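Local coordinates for 1-deoxy-D-xylulose 5-phosphate reductoisomerase (Zymomonas mobilis, PDB 1R0K), which catalyses the NADPH-dependent rearrangement and reduction of 1-deoxy-D-xylulose 5-phosphate to 2-C-methyl-D-erythritol 4-phosphate, a step of isoprenoid biosynthesis that requires a divalent metal ion, at residues H153-Q158 with L258-S263; E221-F226 with T309-S314; V333-F336 with K340-F343. One frame throughout, in Å; residues are numbered along the deposited sequence.

Overall arrangement
The three contacts lie along a path from the dimer interface to the C-terminal helices. Contact 1 sets helix 151-159 against strand 257-261, the outermost strand, within this chain, of the mixed sheet, which the second subunit extends. Contact 2, the two centres about 19 Å apart, packs helix 216-229 on helix 307-317. The two touch through His153 NE2 and Glu221 O, and along the chain they cross. Contact 3 comes later and closes the turn after helix 321-337, its centre about 22 Å from that of contact 2 and about 34 Å from that of contact 1. The predicted metal ligands Asp150, Glu152 and Glu221 lie on or near the first segments of contacts 1 and 2.

Contact 1 (H153-Q158 with L258-S263); sequences HNAIFQ and LAQIGS
Ala155 and Gln260 supply the apolar part of this contact, meeting methyl to methylene with Ala155 CB 3.6 Å from Gln260 CB. Their CA atoms are only 5.1 Å apart, evidence that the helix lies close on the strand at this point. Gln260 has CG anti to its own N (chi1 -166°) and then bends at the second torsion, which lays the amide nitrogen beside the alanine, with NE2 3.8 Å from Ala155 CB. Further along the helix, Gln158 crosses the Gln260 chain obliquely, and its OE1 stands 4.0 Å from Gln260 CG. The two amide planes are turned 65° apart, and the glutamines do not bond directly to each other.

Polar linkage goes through Asn154 instead. Gln158 NE2 donates to Asn154 OD1 over 2.6 Å, with the acceptor close to the amide plane of Gln158 and the donor tilted 20° from the carbonyl plane of Asn154. A water then gives one proton to Asn154 OD1 at 2.9 Å and, more weakly, another to Gln260 OE1.

Further bonds fix the glutamine ends: Gln260 NE2 is hydrogen-bonded to His247 ND1, and Gln158 OE1 to Arg279 NH1 as well as to Ser256 OG of the second subunit. A leucine in place of Gln158 would probably leave Asn154 OD1 without this N-H and deprive Arg279, and Ser256 of the second subunit, of an acceptor. Residues 258 to 261 also form an antiparallel ladder with a strand of that subunit, which carries the sheet across the dimer interface. The chemistry thus implies a small, close apolar touch beside an amide and water network, placing the helix that follows the predicted metal ligand Asp150 against the dimer-forming edge strand.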
# COMPACT_ATOMS: atom_id res chain seq x y z
N HIS B 153 -10.93 7.14 2.87
CA HIS B 153 -10.19 8.29 2.36
C HIS B 153 -8.76 8.32 2.85
O HIS B 153 -7.85 8.65 2.09
CB HIS B 153 -10.90 9.58 2.74
CG HIS B 153 -12.29 9.67 2.21
ND1 HIS B 153 -13.33 10.23 2.92
CD2 HIS B 153 -12.82 9.24 1.04
CE1 HIS B 153 -14.44 10.14 2.21
NE2 HIS B 153 -14.16 9.54 1.07
N ASN B 154 -8.55 7.98 4.12
CA ASN B 154 -7.20 7.99 4.67
C ASN B 154 -6.39 6.88 4.02
O ASN B 154 -5.20 7.05 3.74
CB ASN B 154 -7.24 7.81 6.20
CG ASN B 154 -5.88 7.97 6.83
OD1 ASN B 154 -5.14 7.00 7.01
ND2 ASN B 154 -5.52 9.22 7.15
N ALA B 155 -7.04 5.75 3.77
CA ALA B 155 -6.39 4.61 3.13
C ALA B 155 -5.96 5.02 1.72
O ALA B 155 -4.85 4.71 1.28
CB ALA B 155 -7.35 3.43 3.06
N ILE B 156 -6.85 5.71 1.01
CA ILE B 156 -6.54 6.16 -0.34
C ILE B 156 -5.37 7.14 -0.27
O ILE B 156 -4.40 7.03 -1.02
CB ILE B 156 -7.74 6.85 -0.99
CG1 ILE B 156 -8.87 5.82 -1.18
CG2 ILE B 156 -7.32 7.45 -2.34
CD1 ILE B 156 -10.19 6.42 -1.62
N PHE B 157 -5.46 8.08 0.66
CA PHE B 157 -4.41 9.07 0.83
C PHE B 157 -3.03 8.43 1.06
O PHE B 157 -2.03 8.89 0.49
CB PHE B 157 -4.77 9.99 2.00
CG PHE B 157 -3.85 11.15 2.15
CD1 PHE B 157 -2.61 11.00 2.76
CD2 PHE B 157 -4.21 12.40 1.64
CE1 PHE B 157 -1.75 12.07 2.87
CE2 PHE B 157 -3.34 13.47 1.75
CZ PHE B 157 -2.11 13.31 2.36
N GLN B 158 -2.96 7.38 1.87
CA GLN B 158 -1.69 6.71 2.15
C GLN B 158 -1.13 5.94 0.96
O GLN B 158 0.03 5.57 0.95
CB GLN B 158 -1.84 5.76 3.35
CG GLN B 158 -2.07 6.46 4.69
CD GLN B 158 -1.95 5.54 5.88
OE1 GLN B 158 -1.04 4.72 5.95
NE2 GLN B 158 -2.87 5.67 6.84
N LEU B 258 -1.47 -0.25 -4.65
CA LEU B 258 -1.08 -0.03 -3.27
C LEU B 258 -2.36 -0.04 -2.46
O LEU B 258 -3.34 0.61 -2.82
CB LEU B 258 -0.35 1.31 -3.11
CG LEU B 258 0.98 1.40 -3.86
CD1 LEU B 258 1.65 2.74 -3.56
CD2 LEU B 258 1.88 0.24 -3.44
N ALA B 259 -2.35 -0.78 -1.36
CA ALA B 259 -3.53 -0.86 -0.52
C ALA B 259 -3.18 -0.57 0.93
O ALA B 259 -2.04 -0.77 1.35
CB ALA B 259 -4.15 -2.26 -0.63
N GLN B 260 -4.15 -0.08 1.68
CA GLN B 260 -3.92 0.18 3.10
C GLN B 260 -4.82 -0.83 3.78
O GLN B 260 -6.01 -0.93 3.48
CB GLN B 260 -4.32 1.61 3.47
CG GLN B 260 -3.80 2.05 4.85
CD GLN B 260 -4.70 1.61 6.00
OE1 GLN B 260 -4.32 1.71 7.17
NE2 GLN B 260 -5.89 1.14 5.67
N ILE B 261 -4.23 -1.61 4.68
CA ILE B 261 -4.93 -2.66 5.39
C ILE B 261 -4.71 -2.52 6.89
O ILE B 261 -3.70 -1.97 7.32
CB ILE B 261 -4.39 -4.05 4.94
CG1 ILE B 261 -4.40 -4.13 3.41
CG2 ILE B 261 -5.23 -5.17 5.54
CD1 ILE B 261 -3.77 -5.39 2.84
N GLY B 262 -5.65 -3.01 7.69
CA GLY B 262 -5.46 -2.93 9.13
C GLY B 262 -6.68 -3.23 9.96
O GLY B 262 -7.73 -3.56 9.41
N SER B 263 -6.54 -3.15 11.28
CA SER B 263 -7.65 -3.37 12.19
C SER B 263 -8.56 -2.15 12.01
O SER B 263 -8.18 -1.19 11.33
CB SER B 263 -7.14 -3.44 13.63
OG SER B 263 -6.31 -2.32 13.92
O HOH W 1 -5.96 4.33 7.75

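Contact 2 (E221-F226 with T309-S314); sequences ELIEAF and TLAMES
Within 309-314 the first residue to meet 221-226 is Ala311, and its partner is Ile223, Ala311 CB to Ile223 CD1 at 4.4 Å. Ile223 CG1 also comes to 4.2 Å from Ala311 O, and the CA atoms of this pair are 6.8 Å apart, close spacing for two helices and consistent with the small alanine at the interface.

At Met312 the CB points away from the partner helix, yet the chain bends at the second torsion (chi2 -74°) and brings the thioether back to Leu222. Leu222 CD2 receives both Met312 SD, at 3.6 Å, and CE, at 3.5 Å; the methyl pair is tighter than usual van der Waals contact. The two side chains cross at about a right angle.

Ser314 turns its hydroxyl onto its own helix, OG donating to Leu310 O over 2.9 Å from above the carbonyl plane. Ser314 N reaches the same oxygen from the opposite face. Ile315 continues the packing on Leu222 and Ile223.

With no hydrogen bond joining the segments, dispersion and close fit must hold helix 307-317 against helix 216-229, which bears Glu221, a predicted metal and substrate ligand.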
# COMPACT_ATOMS: atom_id res chain seq x y z
N GLU B 221 -19.21 8.80 0.20
CA GLU B 221 -17.77 8.62 0.27
C GLU B 221 -17.15 8.83 -1.10
O GLU B 221 -16.06 9.38 -1.22
CB GLU B 221 -17.45 7.22 0.79
CG GLU B 221 -17.58 7.10 2.30
CD GLU B 221 -17.45 5.68 2.79
OE1 GLU B 221 -16.71 4.90 2.16
OE2 GLU B 221 -18.07 5.35 3.82
N LEU B 222 -17.85 8.39 -2.14
CA LEU B 222 -17.36 8.55 -3.50
C LEU B 222 -17.28 10.03 -3.84
O LEU B 222 -16.32 10.49 -4.46
CB LEU B 222 -18.31 7.85 -4.48
CG LEU B 222 -18.01 8.06 -5.96
CD1 LEU B 222 -16.63 7.52 -6.30
CD2 LEU B 222 -19.08 7.36 -6.78
N ILE B 223 -18.30 10.77 -3.44
CA ILE B 223 -18.34 12.19 -3.72
C ILE B 223 -17.18 12.87 -3.02
O ILE B 223 -16.46 13.66 -3.62
CB ILE B 223 -19.68 12.80 -3.25
CG1 ILE B 223 -20.81 12.26 -4.13
CG2 ILE B 223 -19.62 14.33 -3.33
CD1 ILE B 223 -22.19 12.70 -3.69
N GLU B 224 -16.98 12.55 -1.74
CA GLU B 224 -15.88 13.13 -0.98
C GLU B 224 -14.54 12.80 -1.61
O GLU B 224 -13.66 13.66 -1.71
CB GLU B 224 -15.88 12.59 0.45
CG GLU B 224 -17.09 12.96 1.27
CD GLU B 224 -17.02 12.33 2.65
OE1 GLU B 224 -17.44 11.16 2.79
OE2 GLU B 224 -16.53 13.00 3.59
N ALA B 225 -14.38 11.54 -2.02
CA ALA B 225 -13.13 11.09 -2.64
C ALA B 225 -12.85 11.86 -3.92
O ALA B 225 -11.70 12.20 -4.22
CB ALA B 225 -13.20 9.60 -2.93
N PHE B 226 -13.90 12.12 -4.68
CA PHE B 226 -13.76 12.84 -5.93
C PHE B 226 -13.13 14.22 -5.72
O PHE B 226 -12.27 14.64 -6.48
CB PHE B 226 -15.13 12.99 -6.60
CG PHE B 226 -15.11 13.82 -7.86
CD1 PHE B 226 -14.51 13.34 -9.02
CD2 PHE B 226 -15.65 15.10 -7.87
CE1 PHE B 226 -14.46 14.12 -10.17
CE2 PHE B 226 -15.60 15.89 -9.01
CZ PHE B 226 -15.00 15.39 -10.16
N THR B 309 -25.79 4.85 -7.87
CA THR B 309 -25.97 5.52 -9.15
C THR B 309 -26.29 7.00 -8.95
O THR B 309 -25.79 7.86 -9.68
CB THR B 309 -27.10 4.87 -9.96
OG1 THR B 309 -26.77 3.50 -10.21
CG2 THR B 309 -27.29 5.60 -11.29
N LEU B 310 -27.13 7.29 -7.96
CA LEU B 310 -27.50 8.67 -7.67
C LEU B 310 -26.26 9.49 -7.35
O LEU B 310 -26.10 10.61 -7.83
CB LEU B 310 -28.48 8.72 -6.49
CG LEU B 310 -29.87 8.11 -6.76
CD1 LEU B 310 -30.76 8.31 -5.54
CD2 LEU B 310 -30.49 8.76 -7.99
N ALA B 311 -25.37 8.92 -6.54
CA ALA B 311 -24.13 9.61 -6.17
C ALA B 311 -23.32 9.89 -7.43
O ALA B 311 -22.83 11.01 -7.62
CB ALA B 311 -23.32 8.76 -5.20
N MET B 312 -23.19 8.88 -8.29
CA MET B 312 -22.45 9.01 -9.54
C MET B 312 -23.01 10.12 -10.42
O MET B 312 -22.26 10.97 -10.92
CB MET B 312 -22.50 7.69 -10.33
CG MET B 312 -21.56 6.61 -9.84
SD MET B 312 -19.84 6.95 -10.27
CE MET B 312 -19.03 5.44 -9.66
N GLU B 313 -24.32 10.11 -10.62
CA GLU B 313 -24.97 11.12 -11.46
C GLU B 313 -24.83 12.51 -10.85
O GLU B 313 -24.61 13.49 -11.56
CB GLU B 313 -26.45 10.77 -11.66
CG GLU B 313 -26.66 9.39 -12.26
CD GLU B 313 -28.12 9.05 -12.51
OE1 GLU B 313 -28.96 9.38 -11.64
OE2 GLU B 313 -28.42 8.46 -13.56
N SER B 314 -24.94 12.59 -9.53
CA SER B 314 -24.81 13.88 -8.86
C SER B 314 -23.41 14.46 -9.10
O SER B 314 -23.27 15.65 -9.39
CB SER B 314 -25.08 13.72 -7.36
OG SER B 314 -26.43 13.37 -7.12

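Contact 3 (V333-F336 with K340-F343); sequences VAAF and KIGF
Lys340 N donates to Ala335 O over 2.9 Å in a nearly straight bond (N-H...O 169°), so the chain leaving helix 321-337 turns back onto its last turn with a donor five residues beyond the acceptor. A water makes a second bridge, giving one proton to Phe336 O at 2.8 Å and the other to Ile341 O.

Ile341 packs against the helix end. Its CG1 sits between the backbone N and the carbonyl carbon (chi1 61°), a crowded position that directs this branch at the helix, where CG1 lies 3.6 Å from Phe336 N. The terminal CD1 continues to the Ala335 methyl, Ile341 CD1 to Ala335 CB 3.8 Å, while Lys340 touches Ala335 O through CB and runs its extended chain away.

The Phe336 ring meets the loop in two ways. The carbonyl oxygen of Ile341 lies at the edge of its ring, near the plane, with Phe336 CD1 3.5 Å from Ile341 O. Over one face comes the ring of Phe343, edge first, in a T-shaped stack with centroids 5.6 Å apart and planes at 70°. Phe343 CD1 is the leading atom, 3.8 Å from Phe336 CZ, and its CB packs on CE1 of the same ring.

Phe343 also makes an edge-to-face pair with Phe180, and Phe336 rests on Pro193 and Ala196 of helix 193-196. Met383 of the final helix touches Ala335, Lys340 and Ile341. Two hydrophobic residues of the loop, Ile341 and Phe343, are thus packed against the helix end, and the short connection into helix 345-356 is braced by the Lys340 N to Ala335 O bond, the water bridge and the Phe336-Phe343 pair, with Phe180 beyond.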
# COMPACT_ATOMS: atom_id res chain seq x y z
N VAL B 333 -34.36 9.37 5.08
CA VAL B 333 -33.98 8.42 6.13
C VAL B 333 -34.84 8.63 7.37
O VAL B 333 -35.37 7.68 7.94
CB VAL B 333 -32.47 8.57 6.49
CG1 VAL B 333 -32.14 7.77 7.74
CG2 VAL B 333 -31.61 8.10 5.32
N ALA B 334 -34.98 9.89 7.79
CA ALA B 334 -35.79 10.21 8.96
C ALA B 334 -37.24 9.75 8.76
O ALA B 334 -37.87 9.25 9.69
CB ALA B 334 -35.75 11.72 9.23
N ALA B 335 -37.75 9.91 7.54
CA ALA B 335 -39.11 9.49 7.22
C ALA B 335 -39.23 7.98 7.37
O ALA B 335 -40.21 7.47 7.91
CB ALA B 335 -39.47 9.91 5.80
N PHE B 336 -38.23 7.26 6.87
CA PHE B 336 -38.23 5.81 6.97
C PHE B 336 -38.25 5.40 8.44
O PHE B 336 -39.08 4.59 8.86
CB PHE B 336 -37.00 5.21 6.29
CG PHE B 336 -36.82 3.73 6.54
CD1 PHE B 336 -37.81 2.82 6.16
CD2 PHE B 336 -35.68 3.26 7.19
CE1 PHE B 336 -37.66 1.46 6.41
CE2 PHE B 336 -35.53 1.90 7.45
CZ PHE B 336 -36.52 0.99 7.06
N LYS B 340 -42.87 6.43 7.74
CA LYS B 340 -43.76 7.13 6.83
C LYS B 340 -43.59 6.62 5.40
O LYS B 340 -44.45 6.83 4.55
CB LYS B 340 -43.50 8.64 6.87
CG LYS B 340 -44.03 9.33 8.13
CD LYS B 340 -43.93 10.84 8.00
CE LYS B 340 -44.59 11.55 9.18
NZ LYS B 340 -44.58 13.03 9.00
N ILE B 341 -42.47 5.95 5.15
CA ILE B 341 -42.17 5.38 3.84
C ILE B 341 -41.46 4.04 3.99
O ILE B 341 -41.03 3.67 5.09
CB ILE B 341 -41.26 6.32 3.00
CG1 ILE B 341 -39.92 6.53 3.72
CG2 ILE B 341 -41.95 7.66 2.78
CD1 ILE B 341 -38.95 7.41 2.96
N GLY B 342 -41.32 3.31 2.89
CA GLY B 342 -40.64 2.03 2.93
C GLY B 342 -39.14 2.21 2.77
O GLY B 342 -38.68 3.29 2.40
N PHE B 343 -38.39 1.15 3.05
CA PHE B 343 -36.93 1.19 2.95
C PHE B 343 -36.44 1.63 1.57
O PHE B 343 -35.54 2.47 1.45
CB PHE B 343 -36.34 -0.19 3.27
CG PHE B 343 -34.84 -0.25 3.21
CD1 PHE B 343 -34.06 0.31 4.22
CD2 PHE B 343 -34.20 -0.87 2.14
CE1 PHE B 343 -32.66 0.25 4.17
CE2 PHE B 343 -32.81 -0.94 2.08
CZ PHE B 343 -32.03 -0.38 3.09
O HOH W 2 -40.66 2.66 7.60